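Local atomic coordinates of aminoglycoside N(6')acetyltransferase (Legionella pneumophila subsp. pneumophila, PDB entry 3F5B), a protein that probably transfers an acetyl group to the 6'-amino group of aminoglycoside antibiotics, as a member of the GNAT acyltransferase family. Residues 54-57 with 61-64; 69-74 with 104-109. All coordinates share one frame; numbering follows the deposited sequence.

Contact 1 of 2, residues 54-57 with 61-64; sequences HEFL and KPWA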
ATOM      1  N   HIS A  54       4.880 -15.359  -4.069  1.00 29.34           N
ATOM      2  CA  HIS A  54       5.382 -16.716  -3.970  1.00 30.27           C
ATOM      3  C   HIS A  54       6.747 -16.809  -3.241  1.00 28.64           C
ATOM      4  O   HIS A  54       6.934 -17.683  -2.369  1.00 27.72           O
ATOM      5  CB  HIS A  54       5.490 -17.317  -5.364  1.00 31.99           C
ATOM      6  CG  HIS A  54       5.718 -18.792  -5.356  1.00 35.30           C
ATOM      7  ND1 HIS A  54       6.963 -19.358  -5.155  1.00 36.37           N
ATOM      8  CD2 HIS A  54       4.858 -19.824  -5.515  1.00 36.00           C
ATOM      9  CE1 HIS A  54       6.857 -20.672  -5.196  1.00 36.61           C
ATOM     10  NE2 HIS A  54       5.591 -20.978  -5.416  1.00 37.21           N
ATOM     11  N   GLU A  55       7.685 -15.920  -3.589  1.00 26.34           N
ATOM     12  CA  GLU A  55       9.010 -15.894  -2.928  1.00 26.92           C
ATOM     13  C   GLU A  55       8.869 -15.624  -1.422  1.00 25.23           C
ATOM     14  O   GLU A  55       9.455 -16.313  -0.575  1.00 23.55           O
ATOM     15  CB  GLU A  55       9.920 -14.836  -3.552  1.00 28.12           C
ATOM     16  CG  GLU A  55      10.362 -15.127  -4.986  1.00 30.67           C
ATOM     17  CD  GLU A  55      11.244 -16.363  -5.079  1.00 32.22           C
ATOM     18  OE1 GLU A  55      12.260 -16.450  -4.351  1.00 32.00           O
ATOM     19  OE2 GLU A  55      10.900 -17.250  -5.880  1.00 32.92           O
ATOM     20  N   PHE A  56       8.053 -14.629  -1.117  1.00 24.98           N
ATOM     21  CA  PHE A  56       7.731 -14.268   0.258  1.00 25.59           C
ATOM     22  C   PHE A  56       7.162 -15.429   1.062  1.00 26.47           C
ATOM     23  O   PHE A  56       7.573 -15.644   2.207  1.00 24.79           O
ATOM     24  CB  PHE A  56       6.741 -13.111   0.282  1.00 25.67           C
ATOM     25  CG  PHE A  56       6.475 -12.591   1.667  1.00 26.43           C
ATOM     26  CD1 PHE A  56       7.405 -11.725   2.294  1.00 25.86           C
ATOM     27  CD2 PHE A  56       5.336 -12.972   2.356  1.00 25.60           C
ATOM     28  CE1 PHE A  56       7.192 -11.254   3.593  1.00 26.24           C
ATOM     29  CE2 PHE A  56       5.099 -12.504   3.661  1.00 25.87           C
ATOM     30  CZ  PHE A  56       6.032 -11.643   4.288  1.00 25.17           C
ATOM     31  N   LEU A  57       6.224 -16.165   0.461  1.00 26.77           N
ATOM     32  CA  LEU A  57       5.518 -17.241   1.147  1.00 28.76           C
ATOM     33  C   LEU A  57       6.340 -18.529   1.227  1.00 30.25           C
ATOM     34  O   LEU A  57       6.149 -19.345   2.142  1.00 31.39           O
ATOM     35  CB  LEU A  57       4.154 -17.497   0.500  1.00 27.74           C
ATOM     36  CG  LEU A  57       3.105 -16.397   0.799  1.00 27.69           C
ATOM     37  CD1 LEU A  57       1.784 -16.679   0.091  1.00 25.40           C
ATOM     38  CD2 LEU A  57       2.876 -16.234   2.308  1.00 26.32           C
ATOM     39  N   LYS A  61      13.480 -15.281  -1.966  1.00 35.64           N
ATOM     40  CA  LYS A  61      14.215 -14.018  -1.848  1.00 34.75           C
ATOM     41  C   LYS A  61      13.281 -12.931  -2.275  1.00 31.81           C
ATOM     42  O   LYS A  61      13.470 -12.318  -3.321  1.00 32.24           O
ATOM     43  CB  LYS A  61      15.449 -14.009  -2.754  1.00 36.52           C
ATOM     44  CG  LYS A  61      16.378 -15.154  -2.520  1.00 39.26           C
ATOM     45  CD  LYS A  61      17.444 -15.209  -3.619  1.00 41.74           C
ATOM     46  CE  LYS A  61      18.332 -16.423  -3.469  1.00 43.00           C
ATOM     47  NZ  LYS A  61      18.935 -16.464  -2.102  1.00 44.90           N
ATOM     48  N   PRO A  62      12.249 -12.674  -1.464  1.00 30.44           N
ATOM     49  CA  PRO A  62      11.268 -11.671  -1.902  1.00 28.88           C
ATOM     50  C   PRO A  62      11.890 -10.269  -1.916  1.00 28.82           C
ATOM     51  O   PRO A  62      12.805 -10.003  -1.148  1.00 28.09           O
ATOM     52  CB  PRO A  62      10.156 -11.795  -0.849  1.00 28.70           C
ATOM     53  CG  PRO A  62      10.837 -12.359   0.375  1.00 28.06           C
ATOM     54  CD  PRO A  62      11.927 -13.264  -0.147  1.00 28.56           C
ATOM     55  N   TRP A  63      11.417  -9.396  -2.790  1.00 28.62           N
ATOM     56  CA  TRP A  63      11.839  -7.994  -2.803  1.00 29.72           C
ATOM     57  C   TRP A  63      11.041  -7.145  -1.802  1.00 28.12           C
ATOM     58  O   TRP A  63      11.526  -6.116  -1.329  1.00 28.69           O
ATOM     59  CB  TRP A  63      11.712  -7.397  -4.209  1.00 33.81           C
ATOM     60  CG  TRP A  63      12.633  -8.078  -5.211  1.00 39.69           C
ATOM     61  CD1 TRP A  63      13.912  -8.539  -4.969  1.00 41.23           C
ATOM     62  CD2 TRP A  63      12.363  -8.372  -6.590  1.00 42.35           C
ATOM     63  NE1 TRP A  63      14.438  -9.096  -6.109  1.00 43.06           N
ATOM     64  CE2 TRP A  63      13.515  -9.009  -7.117  1.00 42.90           C
ATOM     65  CE3 TRP A  63      11.262  -8.157  -7.435  1.00 44.25           C
ATOM     66  CZ2 TRP A  63      13.595  -9.439  -8.445  1.00 44.97           C
ATOM     67  CZ3 TRP A  63      11.349  -8.578  -8.763  1.00 45.39           C
ATOM     68  CH2 TRP A  63      12.504  -9.219  -9.251  1.00 45.44           C
ATOM     69  N   ALA A  64       9.822  -7.563  -1.495  1.00 24.49           N
ATOM     70  CA  ALA A  64       8.916  -6.750  -0.669  1.00 24.59           C
ATOM     71  C   ALA A  64       8.295  -7.574   0.463  1.00 24.46           C
ATOM     72  O   ALA A  64       8.471  -8.781   0.504  1.00 24.02           O
ATOM     73  CB  ALA A  64       7.838  -6.126  -1.567  1.00 23.46           C
TER
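Pro62 lies against the flank of the last helical turn of residues 54-57, its ring reaching both the backbone and the side chain of Phe56. Its CB comes within 3.5 Å of Phe56 N and its CG within 3.6 Å of Phe56 CA, while the CB atoms of the two residues meet at 3.8 Å; the two side chains cross at about a right angle. With CG anti to the backbone N (chi1 -174°), the Phe56 ring extends past the proline, and its CD1 lies 3.6 Å from the carbonyl O of Ala64. The whole belongs to the surface turn of the GNAT domain in which helix 43-57 gives way to strand 65-71. Beside this contact, Glu55 CB packs 3.8 Å from Pro62 N, and the Glu55 side chain then bends at chi2 (-65°) to bring its carboxylate round to Lys61. There Glu55 OE1 accepts the backbone N-H of Lys61 through its anti lone pair, at 2.9 Å from Lys61 N and nearly straight (163°). One turn back along the helix, Asp52 receives the next two N-H groups of the loop, those of Trp63 and Ala64, while the ring of Phe56 also meets that of His66.

Contact 2 of 2, residues 69-74 with 104-109; sequences AYDNEI and LDYIGK
The tight hairpin joining strands 65-71 and 74-84 of the GNAT sheet meets the loop that leads from strand 94-101 into helix 109-123 through a single tyrosine. A type II' turn from Asp71 to Ile74 closes the hairpin, with Asp71 and Ile74 bonded N to O in both directions, and both residues direct their CB atoms toward the loop. Tyr106 reaches across from that loop and donates a hydrogen bond from its hydroxyl to Asp71, with Tyr106 OH 2.6 Å from Asp71 OD2. Asp71 carries CG anti to its own nitrogen (chi1 178°), which extends the carboxylate toward the phenol; OD2 accepts through its anti lone pair. The carboxylate lies at the edge of the ring, near the ring plane, yet the two planes are turned 74° apart. Asp71 CB also touches the phenol, 3.7 Å from Tyr106 CE2, from a position off the ring plane. From the other end of the turn, Ile74 brings its CG2 methyl to 3.7 Å from Tyr106 OH. The tyrosine ring also stacks with Phe76 of the second hairpin strand. Arg14 forms a salt bridge to Asp71 OD1, so that both carboxylate oxygens are engaged, which probably restricts the rotation of this buried group and stabilises its negative charge.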
ATOM      1  N   ALA A  69      -5.011  -7.013   5.323  1.00 24.71           N
ATOM      2  CA  ALA A  69      -5.768  -6.188   6.291  1.00 23.44           C
ATOM      3  C   ALA A  69      -7.048  -6.905   6.639  1.00 24.22           C
ATOM      4  O   ALA A  69      -7.721  -7.437   5.733  1.00 23.68           O
ATOM      5  CB  ALA A  69      -6.101  -4.837   5.670  1.00 24.87           C
ATOM      6  N   TYR A  70      -7.410  -6.878   7.928  1.00 23.90           N
ATOM      7  CA  TYR A  70      -8.606  -7.531   8.441  1.00 24.95           C
ATOM      8  C   TYR A  70      -9.547  -6.506   9.077  1.00 25.82           C
ATOM      9  O   TYR A  70      -9.086  -5.555   9.700  1.00 24.35           O
ATOM     10  CB  TYR A  70      -8.235  -8.553   9.528  1.00 27.10           C
ATOM     11  CG  TYR A  70      -7.793  -9.869   8.955  1.00 29.99           C
ATOM     12  CD1 TYR A  70      -6.495 -10.036   8.452  1.00 31.74           C
ATOM     13  CD2 TYR A  70      -8.678 -10.932   8.876  1.00 31.43           C
ATOM     14  CE1 TYR A  70      -6.088 -11.262   7.899  1.00 33.10           C
ATOM     15  CE2 TYR A  70      -8.292 -12.150   8.328  1.00 33.39           C
ATOM     16  CZ  TYR A  70      -6.998 -12.301   7.845  1.00 34.71           C
ATOM     17  OH  TYR A  70      -6.648 -13.521   7.312  1.00 38.51           O
ATOM     18  N   ASP A  71     -10.852  -6.730   8.913  1.00 26.78           N
ATOM     19  CA  ASP A  71     -11.868  -6.007   9.663  1.00 25.86           C
ATOM     20  C   ASP A  71     -12.492  -7.100  10.546  1.00 27.40           C
ATOM     21  O   ASP A  71     -13.294  -7.900  10.068  1.00 25.70           O
ATOM     22  CB  ASP A  71     -12.883  -5.413   8.692  1.00 24.87           C
ATOM     23  CG  ASP A  71     -14.012  -4.682   9.394  1.00 25.51           C
ATOM     24  OD1 ASP A  71     -13.796  -4.141  10.511  1.00 26.07           O
ATOM     25  OD2 ASP A  71     -15.107  -4.648   8.808  1.00 23.69           O
ATOM     26  N   ASN A  72     -12.059  -7.162  11.807  1.00 28.61           N
ATOM     27  CA  ASN A  72     -12.337  -8.310  12.684  1.00 31.13           C
ATOM     28  C   ASN A  72     -11.906  -9.607  11.999  1.00 31.71           C
ATOM     29  O   ASN A  72     -10.738  -9.741  11.595  1.00 32.85           O
ATOM     30  CB  ASN A  72     -13.816  -8.335  13.087  1.00 33.81           C
ATOM     31  CG  ASN A  72     -14.181  -7.183  13.991  1.00 37.18           C
ATOM     32  OD1 ASN A  72     -13.326  -6.668  14.736  1.00 38.75           O
ATOM     33  ND2 ASN A  72     -15.458  -6.763  13.947  1.00 37.61           N
ATOM     34  N   GLU A  73     -12.846 -10.523  11.789  1.00 31.50           N
ATOM     35  CA  GLU A  73     -12.547 -11.769  11.092  1.00 32.45           C
ATOM     36  C   GLU A  73     -12.485 -11.659   9.559  1.00 30.61           C
ATOM     37  O   GLU A  73     -12.160 -12.622   8.910  1.00 29.10           O
ATOM     38  CB  GLU A  73     -13.525 -12.900  11.503  1.00 33.98           C
ATOM     39  CG  GLU A  73     -14.759 -12.467  12.350  1.00 37.84           C
ATOM     40  CD  GLU A  73     -15.822 -11.652  11.584  1.00 39.69           C
ATOM     41  OE1 GLU A  73     -15.785 -10.406  11.699  1.00 39.52           O
ATOM     42  OE2 GLU A  73     -16.708 -12.252  10.898  1.00 40.30           O
ATOM     43  N   ILE A  74     -12.784 -10.495   8.998  1.00 28.93           N
ATOM     44  CA  ILE A  74     -12.940 -10.370   7.558  1.00 27.81           C
ATOM     45  C   ILE A  74     -11.683  -9.789   6.861  1.00 27.02           C
ATOM     46  O   ILE A  74     -11.401  -8.611   6.998  1.00 27.44           O
ATOM     47  CB  ILE A  74     -14.219  -9.513   7.240  1.00 28.16           C
ATOM     48  CG1 ILE A  74     -15.492 -10.178   7.819  1.00 29.48           C
ATOM     49  CG2 ILE A  74     -14.359  -9.164   5.758  1.00 26.28           C
ATOM     50  CD1 ILE A  74     -15.796 -11.572   7.283  1.00 31.33           C
ATOM     51  N   LEU A 104     -15.272  -5.461  -2.748  1.00 30.18           N
ATOM     52  CA  LEU A 104     -16.007  -4.285  -3.228  1.00 31.72           C
ATOM     53  C   LEU A 104     -16.734  -3.519  -2.123  1.00 30.70           C
ATOM     54  O   LEU A 104     -16.905  -2.310  -2.222  1.00 31.52           O
ATOM     55  CB  LEU A 104     -17.003  -4.632  -4.356  1.00 33.39           C
ATOM     56  CG  LEU A 104     -16.379  -4.969  -5.716  1.00 34.71           C
ATOM     57  CD1 LEU A 104     -17.462  -5.455  -6.675  1.00 35.91           C
ATOM     58  CD2 LEU A 104     -15.647  -3.777  -6.296  1.00 35.62           C
ATOM     59  N   ASP A 105     -17.135  -4.214  -1.061  1.00 29.41           N
ATOM     60  CA  ASP A 105     -17.857  -3.566   0.032  1.00 29.14           C
ATOM     61  C   ASP A 105     -16.902  -2.796   0.932  1.00 29.32           C
ATOM     62  O   ASP A 105     -17.325  -2.158   1.906  1.00 29.18           O
ATOM     63  CB  ASP A 105     -18.750  -4.577   0.802  1.00 30.29           C
ATOM     64  CG  ASP A 105     -18.022  -5.894   1.168  1.00 30.64           C
ATOM     65  OD1 ASP A 105     -16.956  -6.211   0.614  1.00 29.68           O
ATOM     66  OD2 ASP A 105     -18.562  -6.646   2.013  1.00 30.99           O
ATOM     67  N   TYR A 106     -15.617  -2.780   0.576  1.00 27.79           N
ATOM     68  CA  TYR A 106     -14.642  -2.049   1.393  1.00 28.54           C
ATOM     69  C   TYR A 106     -13.991  -0.863   0.711  1.00 28.81           C
ATOM     70  O   TYR A 106     -13.036  -0.302   1.231  1.00 29.34           O
ATOM     71  CB  TYR A 106     -13.575  -3.012   1.959  1.00 27.22           C
ATOM     72  CG  TYR A 106     -14.092  -3.776   3.163  1.00 27.22           C
ATOM     73  CD1 TYR A 106     -14.901  -4.898   3.010  1.00 25.84           C
ATOM     74  CD2 TYR A 106     -13.798  -3.338   4.463  1.00 26.70           C
ATOM     75  CE1 TYR A 106     -15.398  -5.593   4.132  1.00 26.82           C
ATOM     76  CE2 TYR A 106     -14.301  -4.002   5.586  1.00 26.84           C
ATOM     77  CZ  TYR A 106     -15.084  -5.129   5.412  1.00 26.44           C
ATOM     78  OH  TYR A 106     -15.532  -5.779   6.523  1.00 24.75           O
ATOM     79  N   ILE A 107     -14.524  -0.465  -0.443  1.00 29.31           N
ATOM     80  CA  ILE A 107     -13.843   0.475  -1.348  1.00 31.29           C
ATOM     81  C   ILE A 107     -14.068   1.979  -1.054  1.00 31.15           C
ATOM     82  O   ILE A 107     -13.485   2.861  -1.725  1.00 31.52           O
ATOM     83  CB  ILE A 107     -14.255   0.124  -2.801  1.00 34.16           C
ATOM     84  CG1 ILE A 107     -13.035  -0.187  -3.641  1.00 35.56           C
ATOM     85  CG2 ILE A 107     -15.313   1.080  -3.393  1.00 32.46           C
ATOM     86  CD1 ILE A 107     -12.817  -1.644  -3.728  1.00 36.67           C
ATOM     87  N   GLY A 108     -14.870   2.253  -0.029  1.00 28.96           N
ATOM     88  CA  GLY A 108     -15.232   3.615   0.339  1.00 29.11           C
ATOM     89  C   GLY A 108     -13.987   4.465   0.483  1.00 29.35           C
ATOM     90  O   GLY A 108     -12.988   4.008   1.009  1.00 26.95           O
ATOM     91  N   LYS A 109     -14.054   5.714   0.032  1.00 28.05           N
ATOM     92  CA  LYS A 109     -12.882   6.577   0.092  1.00 28.82           C
ATOM     93  C   LYS A 109     -12.498   6.838   1.545  1.00 28.89           C
ATOM     94  O   LYS A 109     -11.327   6.746   1.901  1.00 28.90           O
ATOM     95  CB  LYS A 109     -13.140   7.890  -0.654  1.00 29.36           C
ATOM     96  CG  LYS A 109     -13.332   7.707  -2.158  1.00 31.10           C
ATOM     97  CD  LYS A 109     -13.546   9.063  -2.828  1.00 33.22           C
ATOM     98  CE  LYS A 109     -14.949   9.284  -3.312  1.00 33.62           C
ATOM     99  NZ  LYS A 109     -15.972   8.958  -2.290  1.00 36.64           N
TER

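Followed from the N terminus, helix 43-57 ends in contact 1, which closes a short loop of three intervening residues before the chain enters strand 65-71. The far end of that strand supplies the first segment of contact 2; the two contacts are centred about 25 Å apart and do not touch. Contact 2 closes a longer loop, passing through strands 74-84 and 94-101 before returning at residues 104-109. The loops follow in series, neither enclosing nor crossing the other. Contact 1 joins the helix to the entry of its following strand, whereas contact 2 ties a hairpin of the sheet to the approach to helix 109-123.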